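Local coordinates for protein 6-phospho-beta-glucosidase BglT (Thermotoga maritima, PDB 1UP7) that hydrolyses cellobiose 6'-phosphate to glucose 6-phosphate and glucose, using NAD+ and a manganese ion as cofactors, at residues R117-V122 and L370-Y375; L187-L192 and V333-C338; K313-N318 and C338-G343; L382-L387 and D398-L403. All blocks are in the same frame, centred on the assembly; numbering follows the deposited sequence.

Contact 1 (R117-V122 and L370-Y375); sequences RAFPIV and LTIEAY
Phe-119 and Tyr-375 meet where helix 109-131, in the NAD-binding Rossmann part of the chain, packs against helix 355-376 of the C-terminal part, the short segments crossing at -62°. Followed outward, Phe-119 serves the tyrosine first and turns the far end of its ring to Ile-372 and Thr-371. CB lies over the centre of the Tyr-375 ring, 3.7 Å from its centroid, a CH-pi contact. CG stands beside the backbone N (chi1 -67°); beyond it CD2 reaches CG of Tyr-375 at 3.8 Å, in an offset edge-to-face pair with the edge of Phe-119 toward the face of Tyr-375. CE2 and CZ both lie against CG1 of Ile-372, CZ at 3.7 Å, with CG2 of Thr-371 a little farther from CE2. CG of Pro-120 lies 3.6 Å from CE1 of Tyr-375. Pro-120 has no N-H to give to the turn before, and the helix is kinked there, so a proline is tolerated. Tyr-375 OH is hydrogen-bonded to Glu-123. An alanine in place of Tyr-375 would probably open a gap beside Phe-119 and Pro-120 and deprive Glu-123 of its hydroxyl partner. No hydrogen bond links 117-122 with 370-375, so apolar, CH-pi and edge-to-face contacts hold them, while the phenol's polar end is satisfied next door.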
# COMPACT_ATOMS: atom_id res chain seq x y z
N ARG A 117 -8.03 31.80 5.37
CA ARG A 117 -7.33 32.97 5.89
C ARG A 117 -5.92 32.59 6.34
O ARG A 117 -5.00 33.41 6.21
CB ARG A 117 -8.06 33.58 7.09
CG ARG A 117 -9.13 34.62 6.76
CD ARG A 117 -9.51 35.59 7.91
NE ARG A 117 -9.66 34.87 9.16
CZ ARG A 117 -10.72 34.12 9.45
NH1 ARG A 117 -11.73 34.05 8.59
NH2 ARG A 117 -10.76 33.45 10.61
N ALA A 118 -5.74 31.38 6.86
CA ALA A 118 -4.46 30.97 7.40
C ALA A 118 -3.43 30.69 6.30
O ALA A 118 -2.30 31.09 6.43
CB ALA A 118 -4.61 29.75 8.32
N PHE A 119 -3.83 29.99 5.24
CA PHE A 119 -2.89 29.46 4.25
C PHE A 119 -1.88 30.49 3.69
O PHE A 119 -0.68 30.22 3.66
CB PHE A 119 -3.63 28.70 3.09
CG PHE A 119 -4.33 27.41 3.52
CD1 PHE A 119 -3.96 26.73 4.70
CD2 PHE A 119 -5.34 26.86 2.73
CE1 PHE A 119 -4.59 25.54 5.09
CE2 PHE A 119 -5.98 25.66 3.10
CZ PHE A 119 -5.62 25.00 4.29
N PRO A 120 -2.34 31.67 3.23
CA PRO A 120 -1.39 32.68 2.69
C PRO A 120 -0.37 33.17 3.74
O PRO A 120 0.80 33.37 3.41
CB PRO A 120 -2.29 33.84 2.25
CG PRO A 120 -3.69 33.26 2.16
CD PRO A 120 -3.74 32.14 3.15
N ILE A 121 -0.81 33.35 4.97
CA ILE A 121 0.08 33.78 6.03
C ILE A 121 1.07 32.68 6.38
O ILE A 121 2.27 32.98 6.48
CB ILE A 121 -0.74 34.29 7.25
CG1 ILE A 121 -1.49 35.58 6.89
CG2 ILE A 121 0.17 34.60 8.43
CD1 ILE A 121 -2.77 35.85 7.80
N VAL A 122 0.62 31.42 6.51
CA VAL A 122 1.58 30.36 6.81
C VAL A 122 2.55 30.10 5.64
O VAL A 122 3.73 29.81 5.87
CB VAL A 122 0.97 29.04 7.43
CG1 VAL A 122 -0.29 29.30 8.25
CG2 VAL A 122 0.79 28.00 6.42
N LEU A 370 -9.10 18.89 -0.64
CA LEU A 370 -9.87 19.65 -1.62
C LEU A 370 -9.79 21.15 -1.29
O LEU A 370 -9.71 22.00 -2.20
CB LEU A 370 -11.34 19.20 -1.65
CG LEU A 370 -11.65 17.88 -2.38
CD1 LEU A 370 -13.08 17.42 -2.06
CD2 LEU A 370 -11.40 18.01 -3.91
N THR A 371 -9.83 21.48 -0.00
CA THR A 371 -9.70 22.87 0.39
C THR A 371 -8.32 23.44 -0.00
O THR A 371 -8.23 24.54 -0.55
CB THR A 371 -9.98 23.02 1.89
OG1 THR A 371 -11.35 22.64 2.16
CG2 THR A 371 -9.92 24.48 2.30
N ILE A 372 -7.27 22.68 0.27
CA ILE A 372 -5.91 23.09 -0.05
C ILE A 372 -5.76 23.26 -1.56
O ILE A 372 -5.16 24.23 -2.04
CB ILE A 372 -4.90 22.07 0.49
CG1 ILE A 372 -4.75 22.22 2.02
CG2 ILE A 372 -3.62 22.21 -0.23
CD1 ILE A 372 -4.29 20.94 2.73
N GLU A 373 -6.35 22.35 -2.32
CA GLU A 373 -6.28 22.40 -3.78
C GLU A 373 -6.99 23.67 -4.31
O GLU A 373 -6.47 24.37 -5.18
CB GLU A 373 -6.84 21.10 -4.40
CG GLU A 373 -5.80 19.98 -4.45
CD GLU A 373 -6.40 18.55 -4.41
OE1 GLU A 373 -7.62 18.36 -4.73
OE2 GLU A 373 -5.62 17.61 -4.04
N ALA A 374 -8.16 23.97 -3.74
CA ALA A 374 -8.89 25.18 -4.13
C ALA A 374 -8.03 26.42 -3.86
O ALA A 374 -7.98 27.32 -4.68
CB ALA A 374 -10.20 25.29 -3.37
N TYR A 375 -7.35 26.43 -2.72
CA TYR A 375 -6.56 27.58 -2.36
C TYR A 375 -5.34 27.71 -3.28
O TYR A 375 -5.09 28.79 -3.78
CB TYR A 375 -6.20 27.59 -0.87
CG TYR A 375 -5.06 28.49 -0.65
CD1 TYR A 375 -5.26 29.85 -0.53
CD2 TYR A 375 -3.75 28.00 -0.64
CE1 TYR A 375 -4.19 30.71 -0.39
CE2 TYR A 375 -2.68 28.85 -0.50
CZ TYR A 375 -2.92 30.19 -0.38
OH TYR A 375 -1.90 31.06 -0.23

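Contact 2 (L187-L192 and V333-C338); sequences LKYYGL and VLEIPC
Tyr-189 and Glu-335 join two antiparallel-running strands of the C-terminal part of this family 4 glycosidase, 185-190 and 333-341, which belong to different sheets. The phenol OH donates a hydrogen bond to OE1 of Glu-335 at 2.5 Å, meeting the carboxylate on its anti side, 22° out of plane. That hydroxyl is also bonded to Ser-196, while OE2 of Glu-335 is taken by Asn-193 and Asn-318; glutamate, with two acceptors on an extended chain, can serve this buried polar cluster. The Glu-335 side chain touches Cys-164, a manganese ligand. A phenylalanine in place of Tyr-189 would probably leave OE1 of Glu-335 and the Ser-196 hydroxyl without this shared partner. The main-chain link is a hydrogen bond from Glu-335 N to Gly-191 O, 2.8 Å long and 166° at the hydrogen. Glycine fits where the chain turns its corner, since with phi 142° a side chain would strike the preceding carbonyl. Next to it, Tyr-190 CA makes a C-H...O contact with Glu-335 O. Pro-337 brings no N-H to the strand, and Tyr-189 O takes its hydrogen bond from Gln-350. Apolar contacts flank the bonds: Tyr-190 CB rests on Ile-336 CG2, and Leu-192 CD1 comes within 3.5 Å of Leu-334 CD2.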
# COMPACT_ATOMS: atom_id res chain seq x y z
N LEU A 187 -1.51 5.81 25.37
CA LEU A 187 -2.78 5.70 24.67
C LEU A 187 -2.64 5.05 23.29
O LEU A 187 -1.66 5.29 22.58
CB LEU A 187 -3.36 7.10 24.46
CG LEU A 187 -4.19 7.82 25.54
CD1 LEU A 187 -4.15 7.24 26.94
CD2 LEU A 187 -3.85 9.27 25.56
N LYS A 188 -3.64 4.27 22.89
CA LYS A 188 -3.88 4.11 21.47
C LYS A 188 -4.84 5.23 21.08
O LYS A 188 -6.02 5.23 21.45
CB LYS A 188 -4.41 2.73 21.08
CG LYS A 188 -4.56 2.62 19.57
CD LYS A 188 -4.98 1.24 19.14
CE LYS A 188 -5.49 1.26 17.71
NZ LYS A 188 -5.53 -0.15 17.18
N TYR A 189 -4.29 6.17 20.32
CA TYR A 189 -4.92 7.45 20.04
C TYR A 189 -4.69 7.79 18.58
O TYR A 189 -3.56 7.79 18.12
CB TYR A 189 -4.21 8.52 20.89
CG TYR A 189 -4.76 9.92 20.73
CD1 TYR A 189 -4.63 10.62 19.52
CD2 TYR A 189 -5.46 10.52 21.76
CE1 TYR A 189 -5.17 11.89 19.35
CE2 TYR A 189 -6.00 11.77 21.64
CZ TYR A 189 -5.86 12.46 20.43
OH TYR A 189 -6.42 13.72 20.33
N TYR A 190 -5.74 8.14 17.86
CA TYR A 190 -5.59 8.48 16.45
C TYR A 190 -6.79 9.26 15.96
O TYR A 190 -7.87 9.22 16.55
CB TYR A 190 -5.40 7.23 15.57
CG TYR A 190 -6.49 6.18 15.76
CD1 TYR A 190 -6.47 5.29 16.85
CD2 TYR A 190 -7.53 6.08 14.86
CE1 TYR A 190 -7.48 4.34 17.00
CE2 TYR A 190 -8.52 5.15 15.01
CZ TYR A 190 -8.49 4.28 16.08
OH TYR A 190 -9.51 3.37 16.21
N GLY A 191 -6.59 9.94 14.86
CA GLY A 191 -7.63 10.67 14.17
C GLY A 191 -7.01 11.94 13.63
O GLY A 191 -5.81 12.05 13.39
N LEU A 192 -7.88 12.90 13.43
CA LEU A 192 -7.45 14.20 12.99
C LEU A 192 -7.59 15.11 14.21
O LEU A 192 -8.34 14.83 15.13
CB LEU A 192 -8.36 14.67 11.86
CG LEU A 192 -7.94 14.42 10.41
CD1 LEU A 192 -6.99 13.26 10.14
CD2 LEU A 192 -9.14 14.41 9.49
N VAL A 333 -1.73 13.21 7.34
CA VAL A 333 -1.40 13.84 8.62
C VAL A 333 -2.48 13.46 9.64
O VAL A 333 -3.69 13.66 9.38
CB VAL A 333 -1.26 15.38 8.52
CG1 VAL A 333 -1.31 16.02 9.89
CG2 VAL A 333 0.04 15.77 7.76
N LEU A 334 -2.05 12.88 10.75
CA LEU A 334 -2.93 12.49 11.84
C LEU A 334 -2.42 13.09 13.14
O LEU A 334 -1.28 13.54 13.23
CB LEU A 334 -2.96 10.96 11.97
CG LEU A 334 -3.39 10.19 10.73
CD1 LEU A 334 -3.22 8.69 10.97
CD2 LEU A 334 -4.81 10.56 10.33
N GLU A 335 -3.27 13.07 14.16
CA GLU A 335 -2.86 13.39 15.52
C GLU A 335 -2.68 12.04 16.26
O GLU A 335 -3.65 11.32 16.47
CB GLU A 335 -3.92 14.31 16.16
CG GLU A 335 -3.61 14.80 17.57
CD GLU A 335 -4.63 15.83 18.06
OE1 GLU A 335 -5.66 15.46 18.66
OE2 GLU A 335 -4.38 17.04 17.81
N ILE A 336 -1.45 11.72 16.62
CA ILE A 336 -1.03 10.36 17.02
C ILE A 336 0.17 10.45 17.97
O ILE A 336 0.91 11.44 17.94
CB ILE A 336 -0.65 9.49 15.77
CG1 ILE A 336 0.28 10.29 14.81
CG2 ILE A 336 -1.90 8.97 15.03
CD1 ILE A 336 0.79 9.48 13.55
N PRO A 337 0.37 9.42 18.80
CA PRO A 337 1.50 9.39 19.72
C PRO A 337 2.81 9.16 18.98
O PRO A 337 2.89 8.27 18.14
CB PRO A 337 1.20 8.16 20.59
CG PRO A 337 -0.28 7.89 20.38
CD PRO A 337 -0.48 8.23 18.94
N CYS A 338 3.82 9.97 19.31
CA CYS A 338 5.14 9.89 18.67
C CYS A 338 6.26 9.86 19.69
O CYS A 338 6.15 10.40 20.78
CB CYS A 338 5.37 11.06 17.70
SG CYS A 338 4.14 11.14 16.40

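Contact 3 (K313-N318 and C338-G343); sequences KIHIVN and CYVRSG
Lys-313 and Val-340, with His-315 and Cys-338, form two hydrogen-bonded pairs of an antiparallel beta ladder, and Ile-314 with Tyr-339 is the non-hydrogen-bonded pair between them. Four N-H...O bonds lock the register; the shortest, from Val-340 N to Lys-313 O, is 2.7 Å. Between the bonded pairs, Ile-314 CA adds a C-H...O contact to Cys-338 O at 3.2 Å.

One face carries Val-340, Cys-338, His-315 and Lys-313. CD2 of His-315 lies 3.9 Å from CB of Val-340, which sits at the edge of the imidazole; the two side chains cross at about a right angle. Beta-branched valine fills this place with two methyls, while the histidine also holds a polar partner, its NE2 being hydrogen-bonded to Asp-306. Farther along, SG of Cys-338 rests 4.1 Å from CG1 of Val-317, the thiol serving as a compact apolar group.

The Lys-313 side chain is the loose part: partly exposed, it comes no nearer than 4.6 Å to any atom of 338-343 and sends its amino group to a salt bridge with Glu-311. On the other face, CD1 of Ile-314 reaches CA of Tyr-339 at 3.8 Å. This face meets another chain: Ile-314 packs on Tyr-339 of the third subunit, and the two Tyr-339 rings meet. Within the chain, Arg-341 NH1 donates to Tyr-339 OH at 2.9 Å, in the guanidinium plane.

Strand 333-341 is the middle one of a three-stranded sheet, with 313-320 along one edge and 344-347 along the other; helix 296-308 covers the Val-340 and His-315 face through Leu-303, Leu-307 and His-302.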
# COMPACT_ATOMS: atom_id res chain seq x y z
N LYS A 313 10.70 10.65 24.53
CA LYS A 313 9.46 10.76 25.28
C LYS A 313 8.30 10.73 24.31
O LYS A 313 8.49 11.03 23.13
CB LYS A 313 9.45 12.03 26.12
CG LYS A 313 10.62 12.11 27.13
CD LYS A 313 10.22 11.69 28.53
CE LYS A 313 10.99 10.45 29.01
NZ LYS A 313 11.80 10.68 30.26
N ILE A 314 7.12 10.35 24.79
CA ILE A 314 5.94 10.30 23.95
C ILE A 314 5.14 11.58 24.01
O ILE A 314 4.83 12.07 25.07
CB ILE A 314 5.05 9.10 24.31
CG1 ILE A 314 5.87 7.79 24.26
CG2 ILE A 314 3.74 9.10 23.45
CD1 ILE A 314 6.71 7.59 23.00
N HIS A 315 4.83 12.11 22.83
CA HIS A 315 3.93 13.25 22.68
C HIS A 315 2.94 12.99 21.57
O HIS A 315 3.32 12.49 20.51
CB HIS A 315 4.72 14.52 22.37
CG HIS A 315 5.59 14.94 23.50
ND1 HIS A 315 5.10 15.55 24.63
CD2 HIS A 315 6.91 14.72 23.73
CE1 HIS A 315 6.08 15.74 25.49
NE2 HIS A 315 7.20 15.25 24.96
N ILE A 316 1.67 13.32 21.81
CA ILE A 316 0.68 13.19 20.78
C ILE A 316 0.64 14.46 19.98
O ILE A 316 0.40 15.53 20.51
CB ILE A 316 -0.70 12.83 21.32
CG1 ILE A 316 -0.63 11.54 22.15
CG2 ILE A 316 -1.66 12.67 20.15
CD1 ILE A 316 -1.89 11.25 22.98
N VAL A 317 0.83 14.32 18.69
CA VAL A 317 1.26 15.43 17.86
C VAL A 317 0.65 15.24 16.47
O VAL A 317 0.26 14.13 16.12
CB VAL A 317 2.82 15.38 17.93
CG1 VAL A 317 3.54 15.21 16.57
CG2 VAL A 317 3.38 16.48 18.85
N ASN A 318 0.48 16.31 15.69
CA ASN A 318 0.02 16.19 14.30
C ASN A 318 1.18 16.03 13.35
O ASN A 318 2.05 16.90 13.28
CB ASN A 318 -0.84 17.37 13.83
CG ASN A 318 -2.13 17.45 14.56
OD1 ASN A 318 -3.19 17.05 14.05
ND2 ASN A 318 -2.07 17.94 15.77
N CYS A 338 3.82 9.97 19.31
CA CYS A 338 5.14 9.89 18.67
C CYS A 338 6.26 9.86 19.69
O CYS A 338 6.15 10.40 20.78
CB CYS A 338 5.37 11.06 17.70
SG CYS A 338 4.14 11.14 16.40
N TYR A 339 7.34 9.19 19.30
CA TYR A 339 8.54 9.11 20.10
C TYR A 339 9.36 10.33 19.70
O TYR A 339 9.76 10.49 18.55
CB TYR A 339 9.28 7.82 19.79
CG TYR A 339 10.60 7.65 20.49
CD1 TYR A 339 10.66 7.33 21.85
CD2 TYR A 339 11.80 7.76 19.79
CE1 TYR A 339 11.85 7.14 22.48
CE2 TYR A 339 13.02 7.55 20.42
CZ TYR A 339 13.04 7.25 21.77
OH TYR A 339 14.24 7.05 22.40
N VAL A 340 9.59 11.21 20.66
CA VAL A 340 10.17 12.50 20.35
C VAL A 340 11.57 12.54 20.98
O VAL A 340 11.74 12.35 22.20
CB VAL A 340 9.26 13.67 20.84
CG1 VAL A 340 9.96 15.01 20.69
CG2 VAL A 340 7.93 13.68 20.09
N ARG A 341 12.58 12.74 20.15
CA ARG A 341 13.95 12.67 20.63
C ARG A 341 14.89 13.45 19.75
O ARG A 341 14.92 13.25 18.54
CB ARG A 341 14.37 11.21 20.68
CG ARG A 341 15.79 10.93 21.02
CD ARG A 341 16.00 9.43 21.22
NE ARG A 341 17.40 9.16 21.53
CZ ARG A 341 17.88 8.00 21.95
NH1 ARG A 341 17.08 6.96 22.14
NH2 ARG A 341 19.18 7.90 22.18
N SER A 342 15.65 14.35 20.36
CA SER A 342 16.76 15.04 19.69
C SER A 342 16.40 15.64 18.33
O SER A 342 17.03 15.36 17.32
CB SER A 342 17.96 14.14 19.52
OG SER A 342 18.59 13.96 20.77
N GLY A 343 15.38 16.48 18.31
CA GLY A 343 14.98 17.13 17.08
C GLY A 343 14.12 16.29 16.14
O GLY A 343 13.70 16.80 15.10

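Contact 4 (L382-L387 and D398-L403); sequences LALKAL and DAKDLL
Leu-384 and Leu-403 lead a set of purely apolar contacts between helix 380-389 and helix 396-409. CD1 of Leu-384 meets CD2 of Leu-403 at 3.6 Å, the side chains running obliquely to each other. CD1 and CD2 of Leu-403 both lie 4.0 Å from CB of Ala-383, where the small alanine lets the helix surface come close. From the next turn, with CG anti to the backbone N (chi1 -157°), Leu-387 carries CD2 to within 3.9 Å of CB of Leu-403 and touches CD2 of Leu-402.

Methyl-to-backbone contacts form a second group. CD1 of Leu-384 lies 3.6 Å from the carbonyl O of Ala-399 and close to CA of Lys-400. The short Ala-399 side chain suits the place where the backbones come nearest, its CA 6.6 Å from CA of Leu-384. These are two consecutive helices joined by a short connection, packed across each other near the C terminus, their short segments crossing at 116°. Phe-112 of helix 109-131 covers Ala-383 and Leu-387 from within the chain.

Charged groups lie at the margin. The aliphatic part of Lys-400 adds CG beside CD2 of Leu-384, at 4.1 Å, while its amino end makes a cation-pi contact with Trp-231 of the second subunit. Asp-398 forms a salt bridge with Lys-251 of that same neighbouring subunit.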
# COMPACT_ATOMS: atom_id res chain seq x y z
N LEU A 382 -13.31 25.22 -7.33
CA LEU A 382 -12.79 24.14 -6.51
C LEU A 382 -13.11 24.32 -5.03
O LEU A 382 -13.24 23.34 -4.32
CB LEU A 382 -11.30 23.90 -6.77
CG LEU A 382 -10.96 23.51 -8.23
CD1 LEU A 382 -9.46 23.45 -8.44
CD2 LEU A 382 -11.64 22.18 -8.69
N ALA A 383 -13.29 25.57 -4.61
CA ALA A 383 -13.70 25.87 -3.23
C ALA A 383 -15.13 25.39 -2.98
O ALA A 383 -15.43 24.84 -1.92
CB ALA A 383 -13.54 27.35 -2.91
N LEU A 384 -16.00 25.58 -3.97
CA LEU A 384 -17.37 25.04 -3.92
C LEU A 384 -17.35 23.52 -3.73
O LEU A 384 -18.05 22.98 -2.91
CB LEU A 384 -18.08 25.35 -5.24
CG LEU A 384 -19.41 26.05 -5.34
CD1 LEU A 384 -19.70 27.08 -4.21
CD2 LEU A 384 -19.51 26.68 -6.75
N LYS A 385 -16.50 22.85 -4.51
CA LYS A 385 -16.31 21.43 -4.41
C LYS A 385 -15.80 21.02 -3.03
O LYS A 385 -16.31 20.05 -2.47
CB LYS A 385 -15.35 20.96 -5.51
CG LYS A 385 -15.12 19.47 -5.63
CD LYS A 385 -14.07 19.28 -6.74
CE LYS A 385 -13.78 17.81 -6.92
NZ LYS A 385 -12.87 17.52 -8.02
N ALA A 386 -14.83 21.76 -2.47
CA ALA A 386 -14.36 21.46 -1.11
C ALA A 386 -15.48 21.62 -0.09
O ALA A 386 -15.71 20.75 0.77
CB ALA A 386 -13.18 22.32 -0.72
N LEU A 387 -16.21 22.72 -0.21
CA LEU A 387 -17.27 23.05 0.72
C LEU A 387 -18.36 21.98 0.73
O LEU A 387 -18.83 21.55 1.80
CB LEU A 387 -17.80 24.43 0.36
CG LEU A 387 -18.52 25.32 1.35
CD1 LEU A 387 -17.86 25.41 2.77
CD2 LEU A 387 -18.68 26.70 0.70
N ASP A 398 -27.48 25.66 -1.13
CA ASP A 398 -26.93 26.76 -0.36
C ASP A 398 -25.47 27.05 -0.64
O ASP A 398 -24.95 28.06 -0.17
CB ASP A 398 -27.03 26.51 1.14
CG ASP A 398 -28.46 26.38 1.62
OD1 ASP A 398 -29.28 27.27 1.34
OD2 ASP A 398 -28.85 25.40 2.31
N ALA A 399 -24.79 26.14 -1.34
CA ALA A 399 -23.33 26.21 -1.43
C ALA A 399 -22.81 27.50 -2.07
O ALA A 399 -21.87 28.11 -1.58
CB ALA A 399 -22.73 24.94 -2.08
N LYS A 400 -23.46 27.95 -3.14
CA LYS A 400 -22.98 29.14 -3.83
C LYS A 400 -23.12 30.40 -3.02
O LYS A 400 -22.16 31.18 -2.95
CB LYS A 400 -23.71 29.31 -5.16
CG LYS A 400 -22.80 29.09 -6.31
CD LYS A 400 -23.63 28.93 -7.56
CE LYS A 400 -22.96 29.64 -8.71
NZ LYS A 400 -22.02 30.66 -8.19
N ASP A 401 -24.30 30.63 -2.46
CA ASP A 401 -24.51 31.83 -1.66
C ASP A 401 -23.58 31.81 -0.44
O ASP A 401 -23.01 32.84 -0.11
CB ASP A 401 -25.98 31.97 -1.22
CG ASP A 401 -26.89 32.35 -2.36
OD1 ASP A 401 -26.42 32.96 -3.33
OD2 ASP A 401 -28.11 32.09 -2.38
N LEU A 402 -23.44 30.65 0.19
CA LEU A 402 -22.58 30.54 1.36
C LEU A 402 -21.12 30.93 1.02
O LEU A 402 -20.50 31.76 1.72
CB LEU A 402 -22.63 29.13 1.99
CG LEU A 402 -21.64 28.81 3.11
CD1 LEU A 402 -21.85 29.77 4.27
CD2 LEU A 402 -21.73 27.32 3.56
N LEU A 403 -20.60 30.33 -0.06
CA LEU A 403 -19.23 30.65 -0.50
C LEU A 403 -19.04 32.13 -0.77
O LEU A 403 -18.03 32.71 -0.39
CB LEU A 403 -18.78 29.81 -1.72
CG LEU A 403 -17.30 30.04 -2.20
CD1 LEU A 403 -16.20 29.77 -1.16
CD2 LEU A 403 -16.96 29.29 -3.47

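From the N terminus, the chain first passes 117-122 on helix 109-131, whose partner 370-375 comes 248 residues later; contact 1 thus closes a long loop and ties the Rossmann part to the C-terminal part. Contacts 2 and 3 are nested inside that loop. Their segments alternate, 187-192, 313-318, 333-338 and 338-343, so the two contacts cross, sharing Cys-338 on strand 333-341. Contact 2 joins this strand to one of another sheet, whereas contact 3 pairs it within its own. Contact 4 opens after contact 1 has closed and spans a short turn; its helix 380-389 packs on helix 355-376 through Ala-383 and Ala-386, and contacts 1 and 4 both touch the second subunit.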